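Local coordinates for 6-phosphogluconate dehydratase (Shewanella oneidensis, PDB 2GP4), which catalyses the dehydration of 6-phosphogluconate to 2-keto-3-deoxy-6-phosphogluconate in the Entner-Doudoroff pathway, and is present here as the apo form without its iron-sulfur cluster, at residues A374-E379 and E425-V430; V350-R355 and P433-G438; P467-D472 and G484-D489; K523-T528 and K538-I543; G138-E143 and Y597-E602. All blocks are in the same frame, centred on the assembly; numbering follows the deposited sequence.

Interaction 1 (A374-E379 and E425-V430)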
# COMPACT_ATOMS: atom_id res chain seq x y z
N ALA A 374 14.46 -11.68 0.44
CA ALA A 374 14.77 -13.10 0.29
C ALA A 374 14.59 -13.87 1.60
O ALA A 374 14.14 -15.02 1.59
CB ALA A 374 16.18 -13.30 -0.26
N PHE A 375 14.93 -13.23 2.72
CA PHE A 375 14.70 -13.83 4.03
C PHE A 375 13.22 -13.79 4.41
O PHE A 375 12.66 -14.81 4.81
CB PHE A 375 15.55 -13.14 5.11
CG PHE A 375 15.28 -13.64 6.50
CD1 PHE A 375 15.85 -14.82 6.96
CD2 PHE A 375 14.45 -12.92 7.36
CE1 PHE A 375 15.60 -15.29 8.24
CE2 PHE A 375 14.20 -13.38 8.65
CZ PHE A 375 14.78 -14.57 9.09
N LEU A 376 12.60 -12.62 4.29
CA LEU A 376 11.20 -12.44 4.64
C LEU A 376 10.31 -13.42 3.88
O LEU A 376 9.42 -14.04 4.46
CB LEU A 376 10.75 -11.01 4.31
CG LEU A 376 9.42 -10.55 4.89
CD1 LEU A 376 9.66 -9.48 5.93
CD2 LEU A 376 8.52 -10.02 3.79
N ILE A 377 10.57 -13.56 2.58
CA ILE A 377 9.75 -14.41 1.72
C ILE A 377 9.94 -15.89 2.05
O ILE A 377 8.98 -16.65 2.02
CB ILE A 377 9.95 -14.07 0.22
CG1 ILE A 377 9.27 -12.74 -0.10
CG2 ILE A 377 9.41 -15.18 -0.68
CD1 ILE A 377 9.52 -12.21 -1.50
N LYS A 378 11.16 -16.29 2.39
CA LYS A 378 11.41 -17.68 2.80
C LYS A 378 10.65 -18.02 4.09
O LYS A 378 9.99 -19.06 4.16
CB LYS A 378 12.91 -17.95 2.97
CG LYS A 378 13.21 -19.38 3.42
CD LYS A 378 14.64 -19.56 3.87
CE LYS A 378 14.92 -21.02 4.20
NZ LYS A 378 14.34 -21.41 5.51
N GLU A 379 10.75 -17.14 5.08
CA GLU A 379 10.05 -17.29 6.35
C GLU A 379 8.54 -17.43 6.18
O GLU A 379 7.92 -18.33 6.75
CB GLU A 379 10.35 -16.11 7.28
CG GLU A 379 11.73 -16.16 7.90
CD GLU A 379 11.87 -17.29 8.90
OE1 GLU A 379 11.08 -17.31 9.87
OE2 GLU A 379 12.76 -18.14 8.72
N GLU A 425 16.92 -6.62 15.49
CA GLU A 425 16.27 -5.35 15.81
C GLU A 425 15.59 -4.74 14.57
O GLU A 425 14.77 -3.84 14.71
CB GLU A 425 17.26 -4.37 16.44
CG GLU A 425 17.47 -4.58 17.93
CD GLU A 425 18.26 -3.44 18.58
OE1 GLU A 425 19.36 -3.11 18.08
OE2 GLU A 425 17.79 -2.89 19.60
N VAL A 426 15.93 -5.23 13.39
CA VAL A 426 15.39 -4.71 12.14
C VAL A 426 14.54 -5.75 11.41
O VAL A 426 13.46 -5.44 10.90
CB VAL A 426 16.51 -4.21 11.19
CG1 VAL A 426 15.94 -3.78 9.84
CG2 VAL A 426 17.29 -3.07 11.83
N LEU A 427 15.03 -6.99 11.38
CA LEU A 427 14.37 -8.07 10.66
C LEU A 427 14.38 -9.35 11.48
O LEU A 427 15.40 -9.72 12.07
CB LEU A 427 15.06 -8.29 9.32
CG LEU A 427 14.59 -9.40 8.39
CD1 LEU A 427 13.13 -9.26 8.02
CD2 LEU A 427 15.45 -9.37 7.14
N THR A 428 13.24 -10.03 11.52
CA THR A 428 13.11 -11.18 12.40
C THR A 428 12.41 -12.38 11.75
O THR A 428 11.72 -12.23 10.74
CB THR A 428 12.44 -10.77 13.75
OG1 THR A 428 12.77 -11.72 14.76
CG2 THR A 428 10.94 -10.65 13.61
N SER A 429 12.61 -13.55 12.35
CA SER A 429 11.96 -14.78 11.90
C SER A 429 10.54 -14.84 12.43
O SER A 429 10.22 -14.16 13.41
CB SER A 429 12.73 -15.99 12.42
OG SER A 429 12.69 -16.01 13.83
N VAL A 430 9.69 -15.67 11.82
CA VAL A 430 8.31 -15.80 12.28
C VAL A 430 8.20 -16.49 13.65
O VAL A 430 7.25 -16.24 14.38
CB VAL A 430 7.33 -16.45 11.23
CG1 VAL A 430 7.75 -16.11 9.81
CG2 VAL A 430 7.18 -17.95 11.42
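Glu379, on helix 372-383, reaches across to Ser429 and Val430 in the loop before strand 440-445, and its side chain can be followed atom by atom to OE1. Its CB packs on Val430 CG1 at 3.6 Å. CG then lies above one face of the Phe375 ring, one helical turn earlier and toward the ring's rim. A bend at chi2 (-69°) turns the carboxylate back to the loop, where CD stands 3.8 Å from Ser429 CB. At the tip, OE1 accepts the backbone N-H of Val430 over 2.9 Å; the bond is fairly straight (162°), uses the anti side of the carboxylate and lies 21° out of its plane.

The rest of the contact is mostly apolar. The exception is the Thr428 carbonyl, to which Phe375 presents its edge, CE2 to O 3.4 Å. Phe375 CD2 meets Leu427 CG at 3.7 Å obliquely, the two side chains pointing in opposing directions as they pass. Leu427 CD1 also touches Leu376 CD1, and Phe367 and Ala370 of helix 364-370 pack on Leu427. The partly exposed Glu379 carboxylate thus accepts the one hydrogen bond between the segments, beside buried Phe375, Leu376 and Leu427, which meet by van der Waals contact.

Interaction 2 (V350-R355 and P433-G438)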
# COMPACT_ATOMS: atom_id res chain seq x y z
N VAL A 350 -0.82 -12.85 10.46
CA VAL A 350 0.48 -12.47 9.91
C VAL A 350 1.34 -11.76 10.95
O VAL A 350 1.00 -10.67 11.40
CB VAL A 350 0.34 -11.59 8.63
CG1 VAL A 350 1.72 -11.24 8.06
CG2 VAL A 350 -0.49 -12.31 7.58
N PRO A 351 2.48 -12.37 11.33
CA PRO A 351 3.36 -11.71 12.31
C PRO A 351 4.04 -10.48 11.72
O PRO A 351 4.19 -10.37 10.49
CB PRO A 351 4.41 -12.79 12.62
CG PRO A 351 4.43 -13.65 11.40
CD PRO A 351 3.02 -13.67 10.89
N LEU A 352 4.43 -9.55 12.59
CA LEU A 352 5.27 -8.43 12.20
C LEU A 352 6.73 -8.88 12.24
O LEU A 352 7.22 -9.36 13.26
CB LEU A 352 5.05 -7.23 13.12
CG LEU A 352 5.87 -5.97 12.80
CD1 LEU A 352 5.43 -5.34 11.47
CD2 LEU A 352 5.80 -4.96 13.95
N LEU A 353 7.41 -8.72 11.11
CA LEU A 353 8.75 -9.26 10.89
C LEU A 353 9.82 -8.20 10.62
O LEU A 353 11.02 -8.50 10.68
CB LEU A 353 8.70 -10.27 9.74
CG LEU A 353 8.64 -11.78 10.01
CD1 LEU A 353 7.89 -12.16 11.29
CD2 LEU A 353 8.09 -12.53 8.79
N ALA A 354 9.41 -6.97 10.34
CA ALA A 354 10.37 -5.92 9.98
C ALA A 354 10.09 -4.57 10.64
O ALA A 354 8.94 -4.16 10.75
CB ALA A 354 10.46 -5.76 8.46
N ARG A 355 11.16 -3.90 11.07
CA ARG A 355 11.11 -2.51 11.52
C ARG A 355 11.89 -1.62 10.57
O ARG A 355 13.11 -1.52 10.67
CB ARG A 355 11.72 -2.37 12.91
CG ARG A 355 10.76 -2.56 14.06
CD ARG A 355 11.42 -2.08 15.34
NE ARG A 355 10.97 -2.85 16.49
CZ ARG A 355 11.74 -3.14 17.55
NH1 ARG A 355 13.01 -2.73 17.59
NH2 ARG A 355 11.24 -3.84 18.55
N PRO A 433 8.83 -13.21 16.42
CA PRO A 433 8.57 -11.96 15.70
C PRO A 433 8.54 -10.73 16.61
O PRO A 433 8.50 -10.87 17.84
CB PRO A 433 7.19 -12.21 15.10
CG PRO A 433 6.51 -13.06 16.13
CD PRO A 433 7.58 -13.91 16.77
N PHE A 434 8.56 -9.53 16.03
CA PHE A 434 8.32 -8.31 16.81
C PHE A 434 6.92 -8.34 17.45
O PHE A 434 6.76 -7.95 18.61
CB PHE A 434 8.49 -7.05 15.95
CG PHE A 434 9.90 -6.84 15.48
CD1 PHE A 434 10.92 -6.54 16.37
CD2 PHE A 434 10.20 -6.93 14.12
CE1 PHE A 434 12.22 -6.35 15.93
CE2 PHE A 434 11.50 -6.74 13.67
CZ PHE A 434 12.51 -6.45 14.57
N GLN A 435 5.94 -8.79 16.67
CA GLN A 435 4.57 -9.02 17.14
C GLN A 435 3.99 -10.18 16.34
O GLN A 435 4.32 -10.35 15.17
CB GLN A 435 3.71 -7.78 16.94
CG GLN A 435 4.02 -6.63 17.88
CD GLN A 435 3.29 -5.36 17.53
OE1 GLN A 435 2.23 -5.39 16.92
NE2 GLN A 435 3.85 -4.23 17.92
N ASN A 436 3.12 -10.98 16.97
CA ASN A 436 2.57 -12.15 16.28
C ASN A 436 1.37 -11.85 15.36
O ASN A 436 0.63 -12.76 14.98
CB ASN A 436 2.23 -13.27 17.27
CG ASN A 436 1.00 -12.98 18.10
OD1 ASN A 436 0.46 -11.87 18.08
ND2 ASN A 436 0.55 -13.98 18.85
N ASN A 437 1.20 -10.57 15.01
CA ASN A 437 0.10 -10.11 14.16
C ASN A 437 0.46 -8.78 13.47
O ASN A 437 1.41 -8.11 13.86
CB ASN A 437 -1.17 -9.96 14.99
CG ASN A 437 -0.99 -9.00 16.14
OD1 ASN A 437 -1.14 -7.79 15.98
ND2 ASN A 437 -0.65 -9.53 17.31
N GLY A 438 -0.32 -8.41 12.45
CA GLY A 438 -0.05 -7.21 11.66
C GLY A 438 -0.62 -5.90 12.18
O GLY A 438 -0.35 -4.83 11.62
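Phe434 and Arg355 meet because each turns CG beside its own backbone N, Phe434 with chi1 at -66°, and because the arginine chain bends at chi3 to fold across the ring. Arg355 CG sits over the centre of the ring face, 4.2 Å from the centroid of Phe434, a CH-pi contact. Farther out, the guanidinium continues over the same ring, with Arg355 CZ 3.6 Å from Phe434 CE1; the two planes are 34° apart, so the groups are tilted and not stacked flat. The ring edge meets the main chain, Phe434 CE2 lying 3.5 Å from Leu353 O. With an alanine here, the guanidinium of Arg355 would probably lose the surface it rests on and be set free to turn, and a gap would open beside the Leu353 carbonyl.

Between the backbones there is one sound bond and one weak one. Leu352 N donates to Gln435 O over 2.7 Å (149° at the hydrogen), whereas the return bond from Phe434 N to Leu352 O is weak. This joins the loop following helix 340-347 to the connection that enters the C-terminal, mainly beta part at strand 440-445. Elsewhere in the contact, Pro433 CB packs against Pro351 CB at 3.8 Å and against Leu353 CD1 at 3.9 Å. Leu353 itself reaches Leu376 and Leu380 of helix 372-383, and the Gln435 amide gives its NE2 to Ser455 O.

Interaction 3 (P467-D472 and G484-D489)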
# COMPACT_ATOMS: atom_id res chain seq x y z
N PRO A 467 -15.87 12.41 25.09
CA PRO A 467 -16.60 13.44 24.34
C PRO A 467 -15.88 13.87 23.06
O PRO A 467 -14.64 13.83 22.99
CB PRO A 467 -16.69 14.61 25.33
CG PRO A 467 -15.65 14.32 26.37
CD PRO A 467 -15.60 12.84 26.47
N ALA A 468 -16.64 14.28 22.05
CA ALA A 468 -16.09 14.61 20.73
C ALA A 468 -15.61 16.05 20.63
O ALA A 468 -16.14 16.94 21.30
CB ALA A 468 -17.10 14.32 19.64
N VAL A 469 -14.60 16.24 19.78
CA VAL A 469 -14.10 17.56 19.42
C VAL A 469 -14.01 17.62 17.89
O VAL A 469 -13.15 16.98 17.28
CB VAL A 469 -12.73 17.86 20.10
CG1 VAL A 469 -12.10 19.11 19.52
CG2 VAL A 469 -12.90 18.00 21.62
N VAL A 470 -14.91 18.39 17.27
CA VAL A 470 -15.09 18.37 15.82
C VAL A 470 -14.40 19.54 15.13
O VAL A 470 -14.58 20.69 15.51
CB VAL A 470 -16.61 18.37 15.43
CG1 VAL A 470 -16.78 18.14 13.93
CG2 VAL A 470 -17.38 17.31 16.21
N ILE A 471 -13.59 19.22 14.12
CA ILE A 471 -13.02 20.22 13.20
C ILE A 471 -13.08 19.70 11.76
O ILE A 471 -13.11 18.50 11.54
CB ILE A 471 -11.57 20.62 13.59
CG1 ILE A 471 -10.69 19.39 13.81
CG2 ILE A 471 -11.57 21.50 14.84
CD1 ILE A 471 -9.20 19.67 13.79
N ASP A 472 -13.11 20.62 10.79
CA ASP A 472 -13.18 20.21 9.38
C ASP A 472 -11.94 20.60 8.59
O ASP A 472 -11.92 20.57 7.36
CB ASP A 472 -14.47 20.72 8.71
CG ASP A 472 -14.61 22.24 8.75
OD1 ASP A 472 -13.62 22.96 8.97
OD2 ASP A 472 -15.75 22.71 8.53
N GLY A 484 -6.28 25.27 25.55
CA GLY A 484 -6.44 24.24 26.57
C GLY A 484 -7.72 23.43 26.43
O GLY A 484 -8.08 22.68 27.33
N ALA A 485 -8.39 23.59 25.29
CA ALA A 485 -9.65 22.88 25.02
C ALA A 485 -9.48 21.37 24.84
O ALA A 485 -10.45 20.62 24.92
CB ALA A 485 -10.37 23.49 23.82
N LEU A 486 -8.24 20.93 24.61
CA LEU A 486 -7.95 19.50 24.43
C LEU A 486 -7.27 18.86 25.65
O LEU A 486 -6.96 17.67 25.64
CB LEU A 486 -7.09 19.27 23.18
CG LEU A 486 -7.56 19.80 21.83
CD1 LEU A 486 -6.49 19.55 20.78
CD2 LEU A 486 -8.89 19.18 21.42
N ASP A 487 -7.03 19.66 26.69
CA ASP A 487 -6.38 19.17 27.91
C ASP A 487 -7.35 18.36 28.77
O ASP A 487 -7.52 18.62 29.96
CB ASP A 487 -5.79 20.34 28.71
CG ASP A 487 -4.60 21.00 28.01
OD1 ASP A 487 -4.07 20.44 27.02
OD2 ASP A 487 -4.19 22.09 28.48
N ARG A 488 -7.98 17.37 28.14
CA ARG A 488 -8.92 16.46 28.78
C ARG A 488 -9.12 15.23 27.89
O ARG A 488 -8.69 15.22 26.74
CB ARG A 488 -10.27 17.14 29.08
CG ARG A 488 -10.77 18.14 28.03
CD ARG A 488 -11.51 17.46 26.90
NE ARG A 488 -11.99 18.41 25.90
CZ ARG A 488 -13.24 18.84 25.81
NH1 ARG A 488 -14.17 18.43 26.67
NH2 ARG A 488 -13.57 19.70 24.85
N ASP A 489 -9.76 14.19 28.43
CA ASP A 489 -10.14 13.04 27.62
C ASP A 489 -11.07 13.53 26.50
O ASP A 489 -12.04 14.24 26.77
CB ASP A 489 -10.85 11.99 28.47
CG ASP A 489 -9.98 11.43 29.59
OD1 ASP A 489 -8.80 11.84 29.72
OD2 ASP A 489 -10.47 10.58 30.34
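Val469 meets two side chains of the 484-489 loop with its two methyls. CG1 packs on Leu486 CD2 at 3.7 Å, and CG2 lies 3.7 Å from Arg488 NH2; in both pairs the side chains run at a slant to each other. With chi1 near 169°, CG1 stands anti to the valine's backbone N and CG2 stands beside that N, which directs CG1 to Leu486 and CG2 mainly to Arg488. The guanidinium approaches the valine obliquely, neither flat on it nor edge-on, and the contact there is van der Waals.

What fixes Arg488 is its own loop. CG lies between its backbone N and carbonyl carbon, and a further bend at chi2 (84°) curls the chain back over the turn. NE then donates to Ala485 O at 2.9 Å, with the carbonyl oxygen 30° out of the guanidinium plane; the bond from NH2 to the same oxygen is weak. The backbone that carries these groups is itself tightly turned: a type I turn spans Gly484 to Asp487, followed by an inverse gamma turn centred on Asp487, with Arg488 N bonded to Leu486 O at 2.7 Å. At the other end Pro467 brings CG to within 3.6 Å of Asp489 O.

Gly484, at positive phi, closes helix 477-482 as the C-prime residue of a Schellman motif. The loop joins that helix to strand 490-494, which lies parallel to and next to strand 463-471, a beta-alpha-beta crossover. Leu486 packs between helix and sheet, touching Leu477 of helix 477-482, Val492 of strand 490-494 and Leu517 of helix 511-519.

Interaction 4 (K523-T528 and K538-I543)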
# COMPACT_ATOMS: atom_id res chain seq x y z
N LYS A 523 -6.86 10.53 27.99
CA LYS A 523 -7.30 9.43 27.13
C LYS A 523 -7.85 10.02 25.84
O LYS A 523 -8.92 10.61 25.83
CB LYS A 523 -8.33 8.55 27.84
CG LYS A 523 -7.82 7.90 29.13
CD LYS A 523 -8.72 6.76 29.61
CE LYS A 523 -8.33 5.40 28.98
NZ LYS A 523 -8.58 5.29 27.50
N VAL A 524 -7.10 9.87 24.77
CA VAL A 524 -7.41 10.56 23.52
C VAL A 524 -7.40 9.64 22.31
O VAL A 524 -6.67 8.65 22.28
CB VAL A 524 -6.45 11.76 23.27
CG1 VAL A 524 -6.70 12.85 24.29
CG2 VAL A 524 -4.99 11.31 23.30
N ALA A 525 -8.22 9.98 21.32
CA ALA A 525 -8.25 9.23 20.06
C ALA A 525 -8.57 10.14 18.89
O ALA A 525 -9.12 11.23 19.06
CB ALA A 525 -9.25 8.09 20.14
N LEU A 526 -8.18 9.68 17.70
CA LEU A 526 -8.47 10.36 16.45
C LEU A 526 -9.53 9.62 15.67
O LEU A 526 -9.54 8.39 15.64
CB LEU A 526 -7.22 10.44 15.57
CG LEU A 526 -6.25 11.62 15.62
CD1 LEU A 526 -6.99 12.95 15.69
CD2 LEU A 526 -5.29 11.46 16.77
N MSE A 527 -10.42 10.38 15.03
CA MSE A 527 -11.35 9.82 14.08
C MSE A 527 -11.43 10.75 12.87
O MSE A 527 -11.75 11.92 13.01
CB MSE A 527 -12.73 9.62 14.70
CG MSE A 527 -13.65 8.75 13.86
SE MSE A 527 -15.44 8.65 14.64
CE MSE A 527 -14.87 8.22 16.44
N THR A 528 -11.12 10.21 11.69
CA THR A 528 -11.19 11.00 10.47
C THR A 528 -11.68 10.18 9.28
O THR A 528 -11.49 8.96 9.23
CB THR A 528 -9.83 11.70 10.15
OG1 THR A 528 -9.99 12.60 9.04
CG2 THR A 528 -8.72 10.68 9.83
N LYS A 538 1.10 6.00 18.35
CA LYS A 538 0.81 5.45 19.67
C LYS A 538 -0.61 5.83 20.13
O LYS A 538 -1.13 5.29 21.10
CB LYS A 538 1.85 5.92 20.69
CG LYS A 538 1.86 7.43 20.95
CD LYS A 538 3.06 7.83 21.79
CE LYS A 538 3.31 9.32 21.74
NZ LYS A 538 4.35 9.74 22.72
N VAL A 539 -1.21 6.78 19.43
CA VAL A 539 -2.57 7.21 19.74
C VAL A 539 -3.54 6.44 18.86
O VAL A 539 -3.33 6.34 17.65
CB VAL A 539 -2.72 8.74 19.54
CG1 VAL A 539 -4.19 9.16 19.57
CG2 VAL A 539 -1.92 9.48 20.60
N PRO A 540 -4.60 5.87 19.46
CA PRO A 540 -5.58 5.14 18.65
C PRO A 540 -6.21 6.07 17.63
O PRO A 540 -6.72 7.14 17.99
CB PRO A 540 -6.63 4.69 19.68
CG PRO A 540 -6.44 5.61 20.85
CD PRO A 540 -4.97 5.87 20.89
N ALA A 541 -6.15 5.68 16.36
CA ALA A 541 -6.71 6.50 15.29
C ALA A 541 -7.62 5.69 14.37
O ALA A 541 -7.16 4.77 13.69
CB ALA A 541 -5.59 7.16 14.51
N ALA A 542 -8.90 6.03 14.36
CA ALA A 542 -9.83 5.46 13.39
C ALA A 542 -9.77 6.29 12.12
O ALA A 542 -10.12 7.47 12.14
CB ALA A 542 -11.23 5.42 13.96
N ILE A 543 -9.30 5.68 11.04
CA ILE A 543 -9.01 6.40 9.78
C ILE A 543 -9.78 5.81 8.60
O ILE A 543 -10.27 4.68 8.67
CB ILE A 543 -7.48 6.42 9.46
CG1 ILE A 543 -6.93 5.00 9.27
CG2 ILE A 543 -6.70 7.16 10.54
CD1 ILE A 543 -5.53 4.94 8.66
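Leu526 and Ala541 have the closest CA atoms across the two segments, 4.4 Å, and Leu526 CB lies 3.8 Å from Ala541 CB. Around them the main chains are laced by three hydrogen bonds. Leu526 N meets Pro540 O at 2.9 Å, nearly straight (168°) and in the carbonyl plane; Leu526 O receives Ala542 N, and Ala542 O receives Thr528 N at 3.0 Å. The ladder is that of parallel strands, with axes 5° apart, inside the mixed sheet of the C-terminal part; strand 490-494 flanks strand 524-528 on its other side.

Side chains alternate. Leu526 packs on Leu514 of helix 511-519, both it and Ala541 touch Met532, and Leu526 CD2 also reaches Val539 CG1 at 3.8 Å. The selenomethionine Met527 and Ala542 occupy the other face, Met527 CG lying 4.1 Å from Ala542 CB. Thr528 turns OG1 anti to its backbone N (chi1 -172°), hydrogen-bonded with Val494 O and Gly530 N, and leaves CG2 against Ile543.

Packing slackens toward the start of both segments. Val524 CG2 and Val539 CG1 are 4.4 Å apart, although Pro540 CG still touches Val524 O at 3.4 Å. Beyond them the chains part: the exposed Lys538 forms a salt bridge with Asp519, while Lys523 sends NZ to Val463 O.

Interaction 5 (G138-E143 and Y597-E602)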
# COMPACT_ATOMS: atom_id res chain seq x y z
N GLY A 138 2.86 18.52 -2.45
CA GLY A 138 3.16 19.88 -1.98
C GLY A 138 2.59 20.11 -0.58
O GLY A 138 2.83 19.32 0.33
N GLN A 139 1.86 21.22 -0.43
CA GLN A 139 1.07 21.48 0.76
C GLN A 139 -0.42 21.36 0.37
O GLN A 139 -1.09 20.43 0.82
CB GLN A 139 1.40 22.84 1.39
CG GLN A 139 2.86 23.29 1.22
CD GLN A 139 3.83 22.47 2.06
OE1 GLN A 139 3.84 22.56 3.29
NE2 GLN A 139 4.67 21.69 1.40
N PRO A 140 -0.94 22.29 -0.46
CA PRO A 140 -2.21 22.00 -1.15
C PRO A 140 -2.04 21.05 -2.34
O PRO A 140 -3.01 20.44 -2.79
CB PRO A 140 -2.68 23.39 -1.63
CG PRO A 140 -1.76 24.39 -0.96
CD PRO A 140 -0.47 23.65 -0.78
N GLY A 141 -0.81 20.93 -2.84
CA GLY A 141 -0.47 19.93 -3.85
C GLY A 141 -0.66 18.50 -3.35
O GLY A 141 -0.83 17.57 -4.14
N MSE A 142 -0.64 18.34 -2.03
CA MSE A 142 -0.87 17.05 -1.38
C MSE A 142 -2.31 16.57 -1.63
O MSE A 142 -2.59 15.37 -1.57
CB MSE A 142 -0.51 17.15 0.11
CG MSE A 142 -0.73 15.89 0.94
SE MSE A 142 0.17 14.29 0.26
CE MSE A 142 -1.32 13.05 0.37
N GLU A 143 -3.21 17.50 -1.94
CA GLU A 143 -4.61 17.17 -2.26
C GLU A 143 -4.78 16.56 -3.67
O GLU A 143 -5.89 16.18 -4.04
CB GLU A 143 -5.52 18.40 -2.07
CG GLU A 143 -5.76 18.76 -0.60
CD GLU A 143 -6.48 20.10 -0.40
OE1 GLU A 143 -7.16 20.59 -1.33
OE2 GLU A 143 -6.37 20.67 0.71
N TYR A 597 -10.28 24.92 -6.14
CA TYR A 597 -9.43 25.62 -7.11
C TYR A 597 -8.07 25.96 -6.49
O TYR A 597 -7.91 25.93 -5.27
CB TYR A 597 -10.12 26.88 -7.64
CG TYR A 597 -10.01 28.09 -6.73
CD1 TYR A 597 -10.91 28.29 -5.68
CD2 TYR A 597 -9.00 29.03 -6.92
CE1 TYR A 597 -10.81 29.41 -4.85
CE2 TYR A 597 -8.88 30.14 -6.09
CZ TYR A 597 -9.79 30.33 -5.06
OH TYR A 597 -9.68 31.43 -4.24
N GLY A 598 -7.10 26.30 -7.33
CA GLY A 598 -5.74 26.60 -6.88
C GLY A 598 -4.85 25.37 -6.93
O GLY A 598 -5.26 24.30 -6.51
N MSE A 599 -3.63 25.54 -7.44
CA MSE A 599 -2.68 24.44 -7.63
C MSE A 599 -3.20 23.36 -8.58
O MSE A 599 -2.85 22.18 -8.46
CB MSE A 599 -2.26 23.84 -6.28
CG MSE A 599 -1.40 24.78 -5.46
SE MSE A 599 0.48 24.69 -5.98
CE MSE A 599 1.08 23.48 -4.56
N GLY A 600 -4.03 23.78 -9.54
CA GLY A 600 -4.55 22.89 -10.56
C GLY A 600 -5.73 22.05 -10.13
O GLY A 600 -6.15 21.15 -10.85
N ARG A 601 -6.28 22.34 -8.95
CA ARG A 601 -7.39 21.56 -8.41
C ARG A 601 -8.67 21.68 -9.25
O ARG A 601 -9.50 20.76 -9.28
CB ARG A 601 -7.64 21.90 -6.94
CG ARG A 601 -6.60 21.30 -6.01
CD ARG A 601 -6.76 21.77 -4.59
NE ARG A 601 -6.51 23.21 -4.45
CZ ARG A 601 -6.43 23.86 -3.29
NH1 ARG A 601 -6.57 23.21 -2.14
NH2 ARG A 601 -6.20 25.16 -3.29
N GLU A 602 -8.81 22.81 -9.94
CA GLU A 602 -9.90 23.06 -10.89
C GLU A 602 -10.05 21.92 -11.90
O GLU A 602 -11.14 21.70 -12.43
CB GLU A 602 -9.64 24.34 -11.70
CG GLU A 602 -9.06 25.48 -10.95
CD GLU A 602 -7.56 25.35 -10.74
OE1 GLU A 602 -6.80 25.43 -11.73
OE2 GLU A 602 -7.16 25.18 -9.57
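A salt bridge backed by apolar packing joins two loops here, one leading into helix 145-160 and the other preceding helix 605-609, so residues far apart in sequence meet near the start of two helices. Arg601 NH1 donates to Glu143 OE1 at 2.8 Å with an angle of 154° at the hydrogen. The oxygen lies in the guanidinium plane, but the donor comes from above the carboxylate plane, and the two flat groups are turned 45° against each other. Pro140 covers one guanidinium face, its CB 3.9 Å from Arg601 NH1 and offset toward the rim. The selenomethionine Met599, bent at chi2 and chi3, lays its CE 3.6 Å from Gly141 N and 4.1 Å from Pro140 CD. The same methyl lies close to Gly141 CA, 3.9 Å from Met599 CE.

Arg601 is steadied from its own side as well: its CG is turned beside the backbone N, and NE donates to Gly598 O at 2.6 Å. That oxygen also takes Arg601 N, the two donors arriving from opposite faces of the carbonyl plane. A leucine in place of Arg601 would probably leave the Glu143 carboxylate without its cationic mate and Gly598 O with one donor fewer.

The doubly used carbonyl belongs to a type I' beta turn from Gly598 to Arg601, whose central residues Met599 and Gly600 both have positive phi; the arginine closing this turn carries the bridge between loops.

From the N terminus, interaction 5 opens first at 138-143 and closes last at 597-602, so its loop encloses all the others and brings the early helical part to the C-terminal region. Within it, interaction 2 opens at 350-355; interaction 1 opens and closes inside interaction 2, and the two touch through probable backbone bonds of Arg355 N with Val426 O and Thr428 N with Leu353 O. Together they tie helix 372-383 and the loop between helices 340-347 and 364-370 to the connection leading into the sheet. Interactions 3 and 4 then follow in series as short closures on that sheet, with centres 12 Å apart. None cross; interactions 1 and 5 lie on opposite sides of the chain's centre.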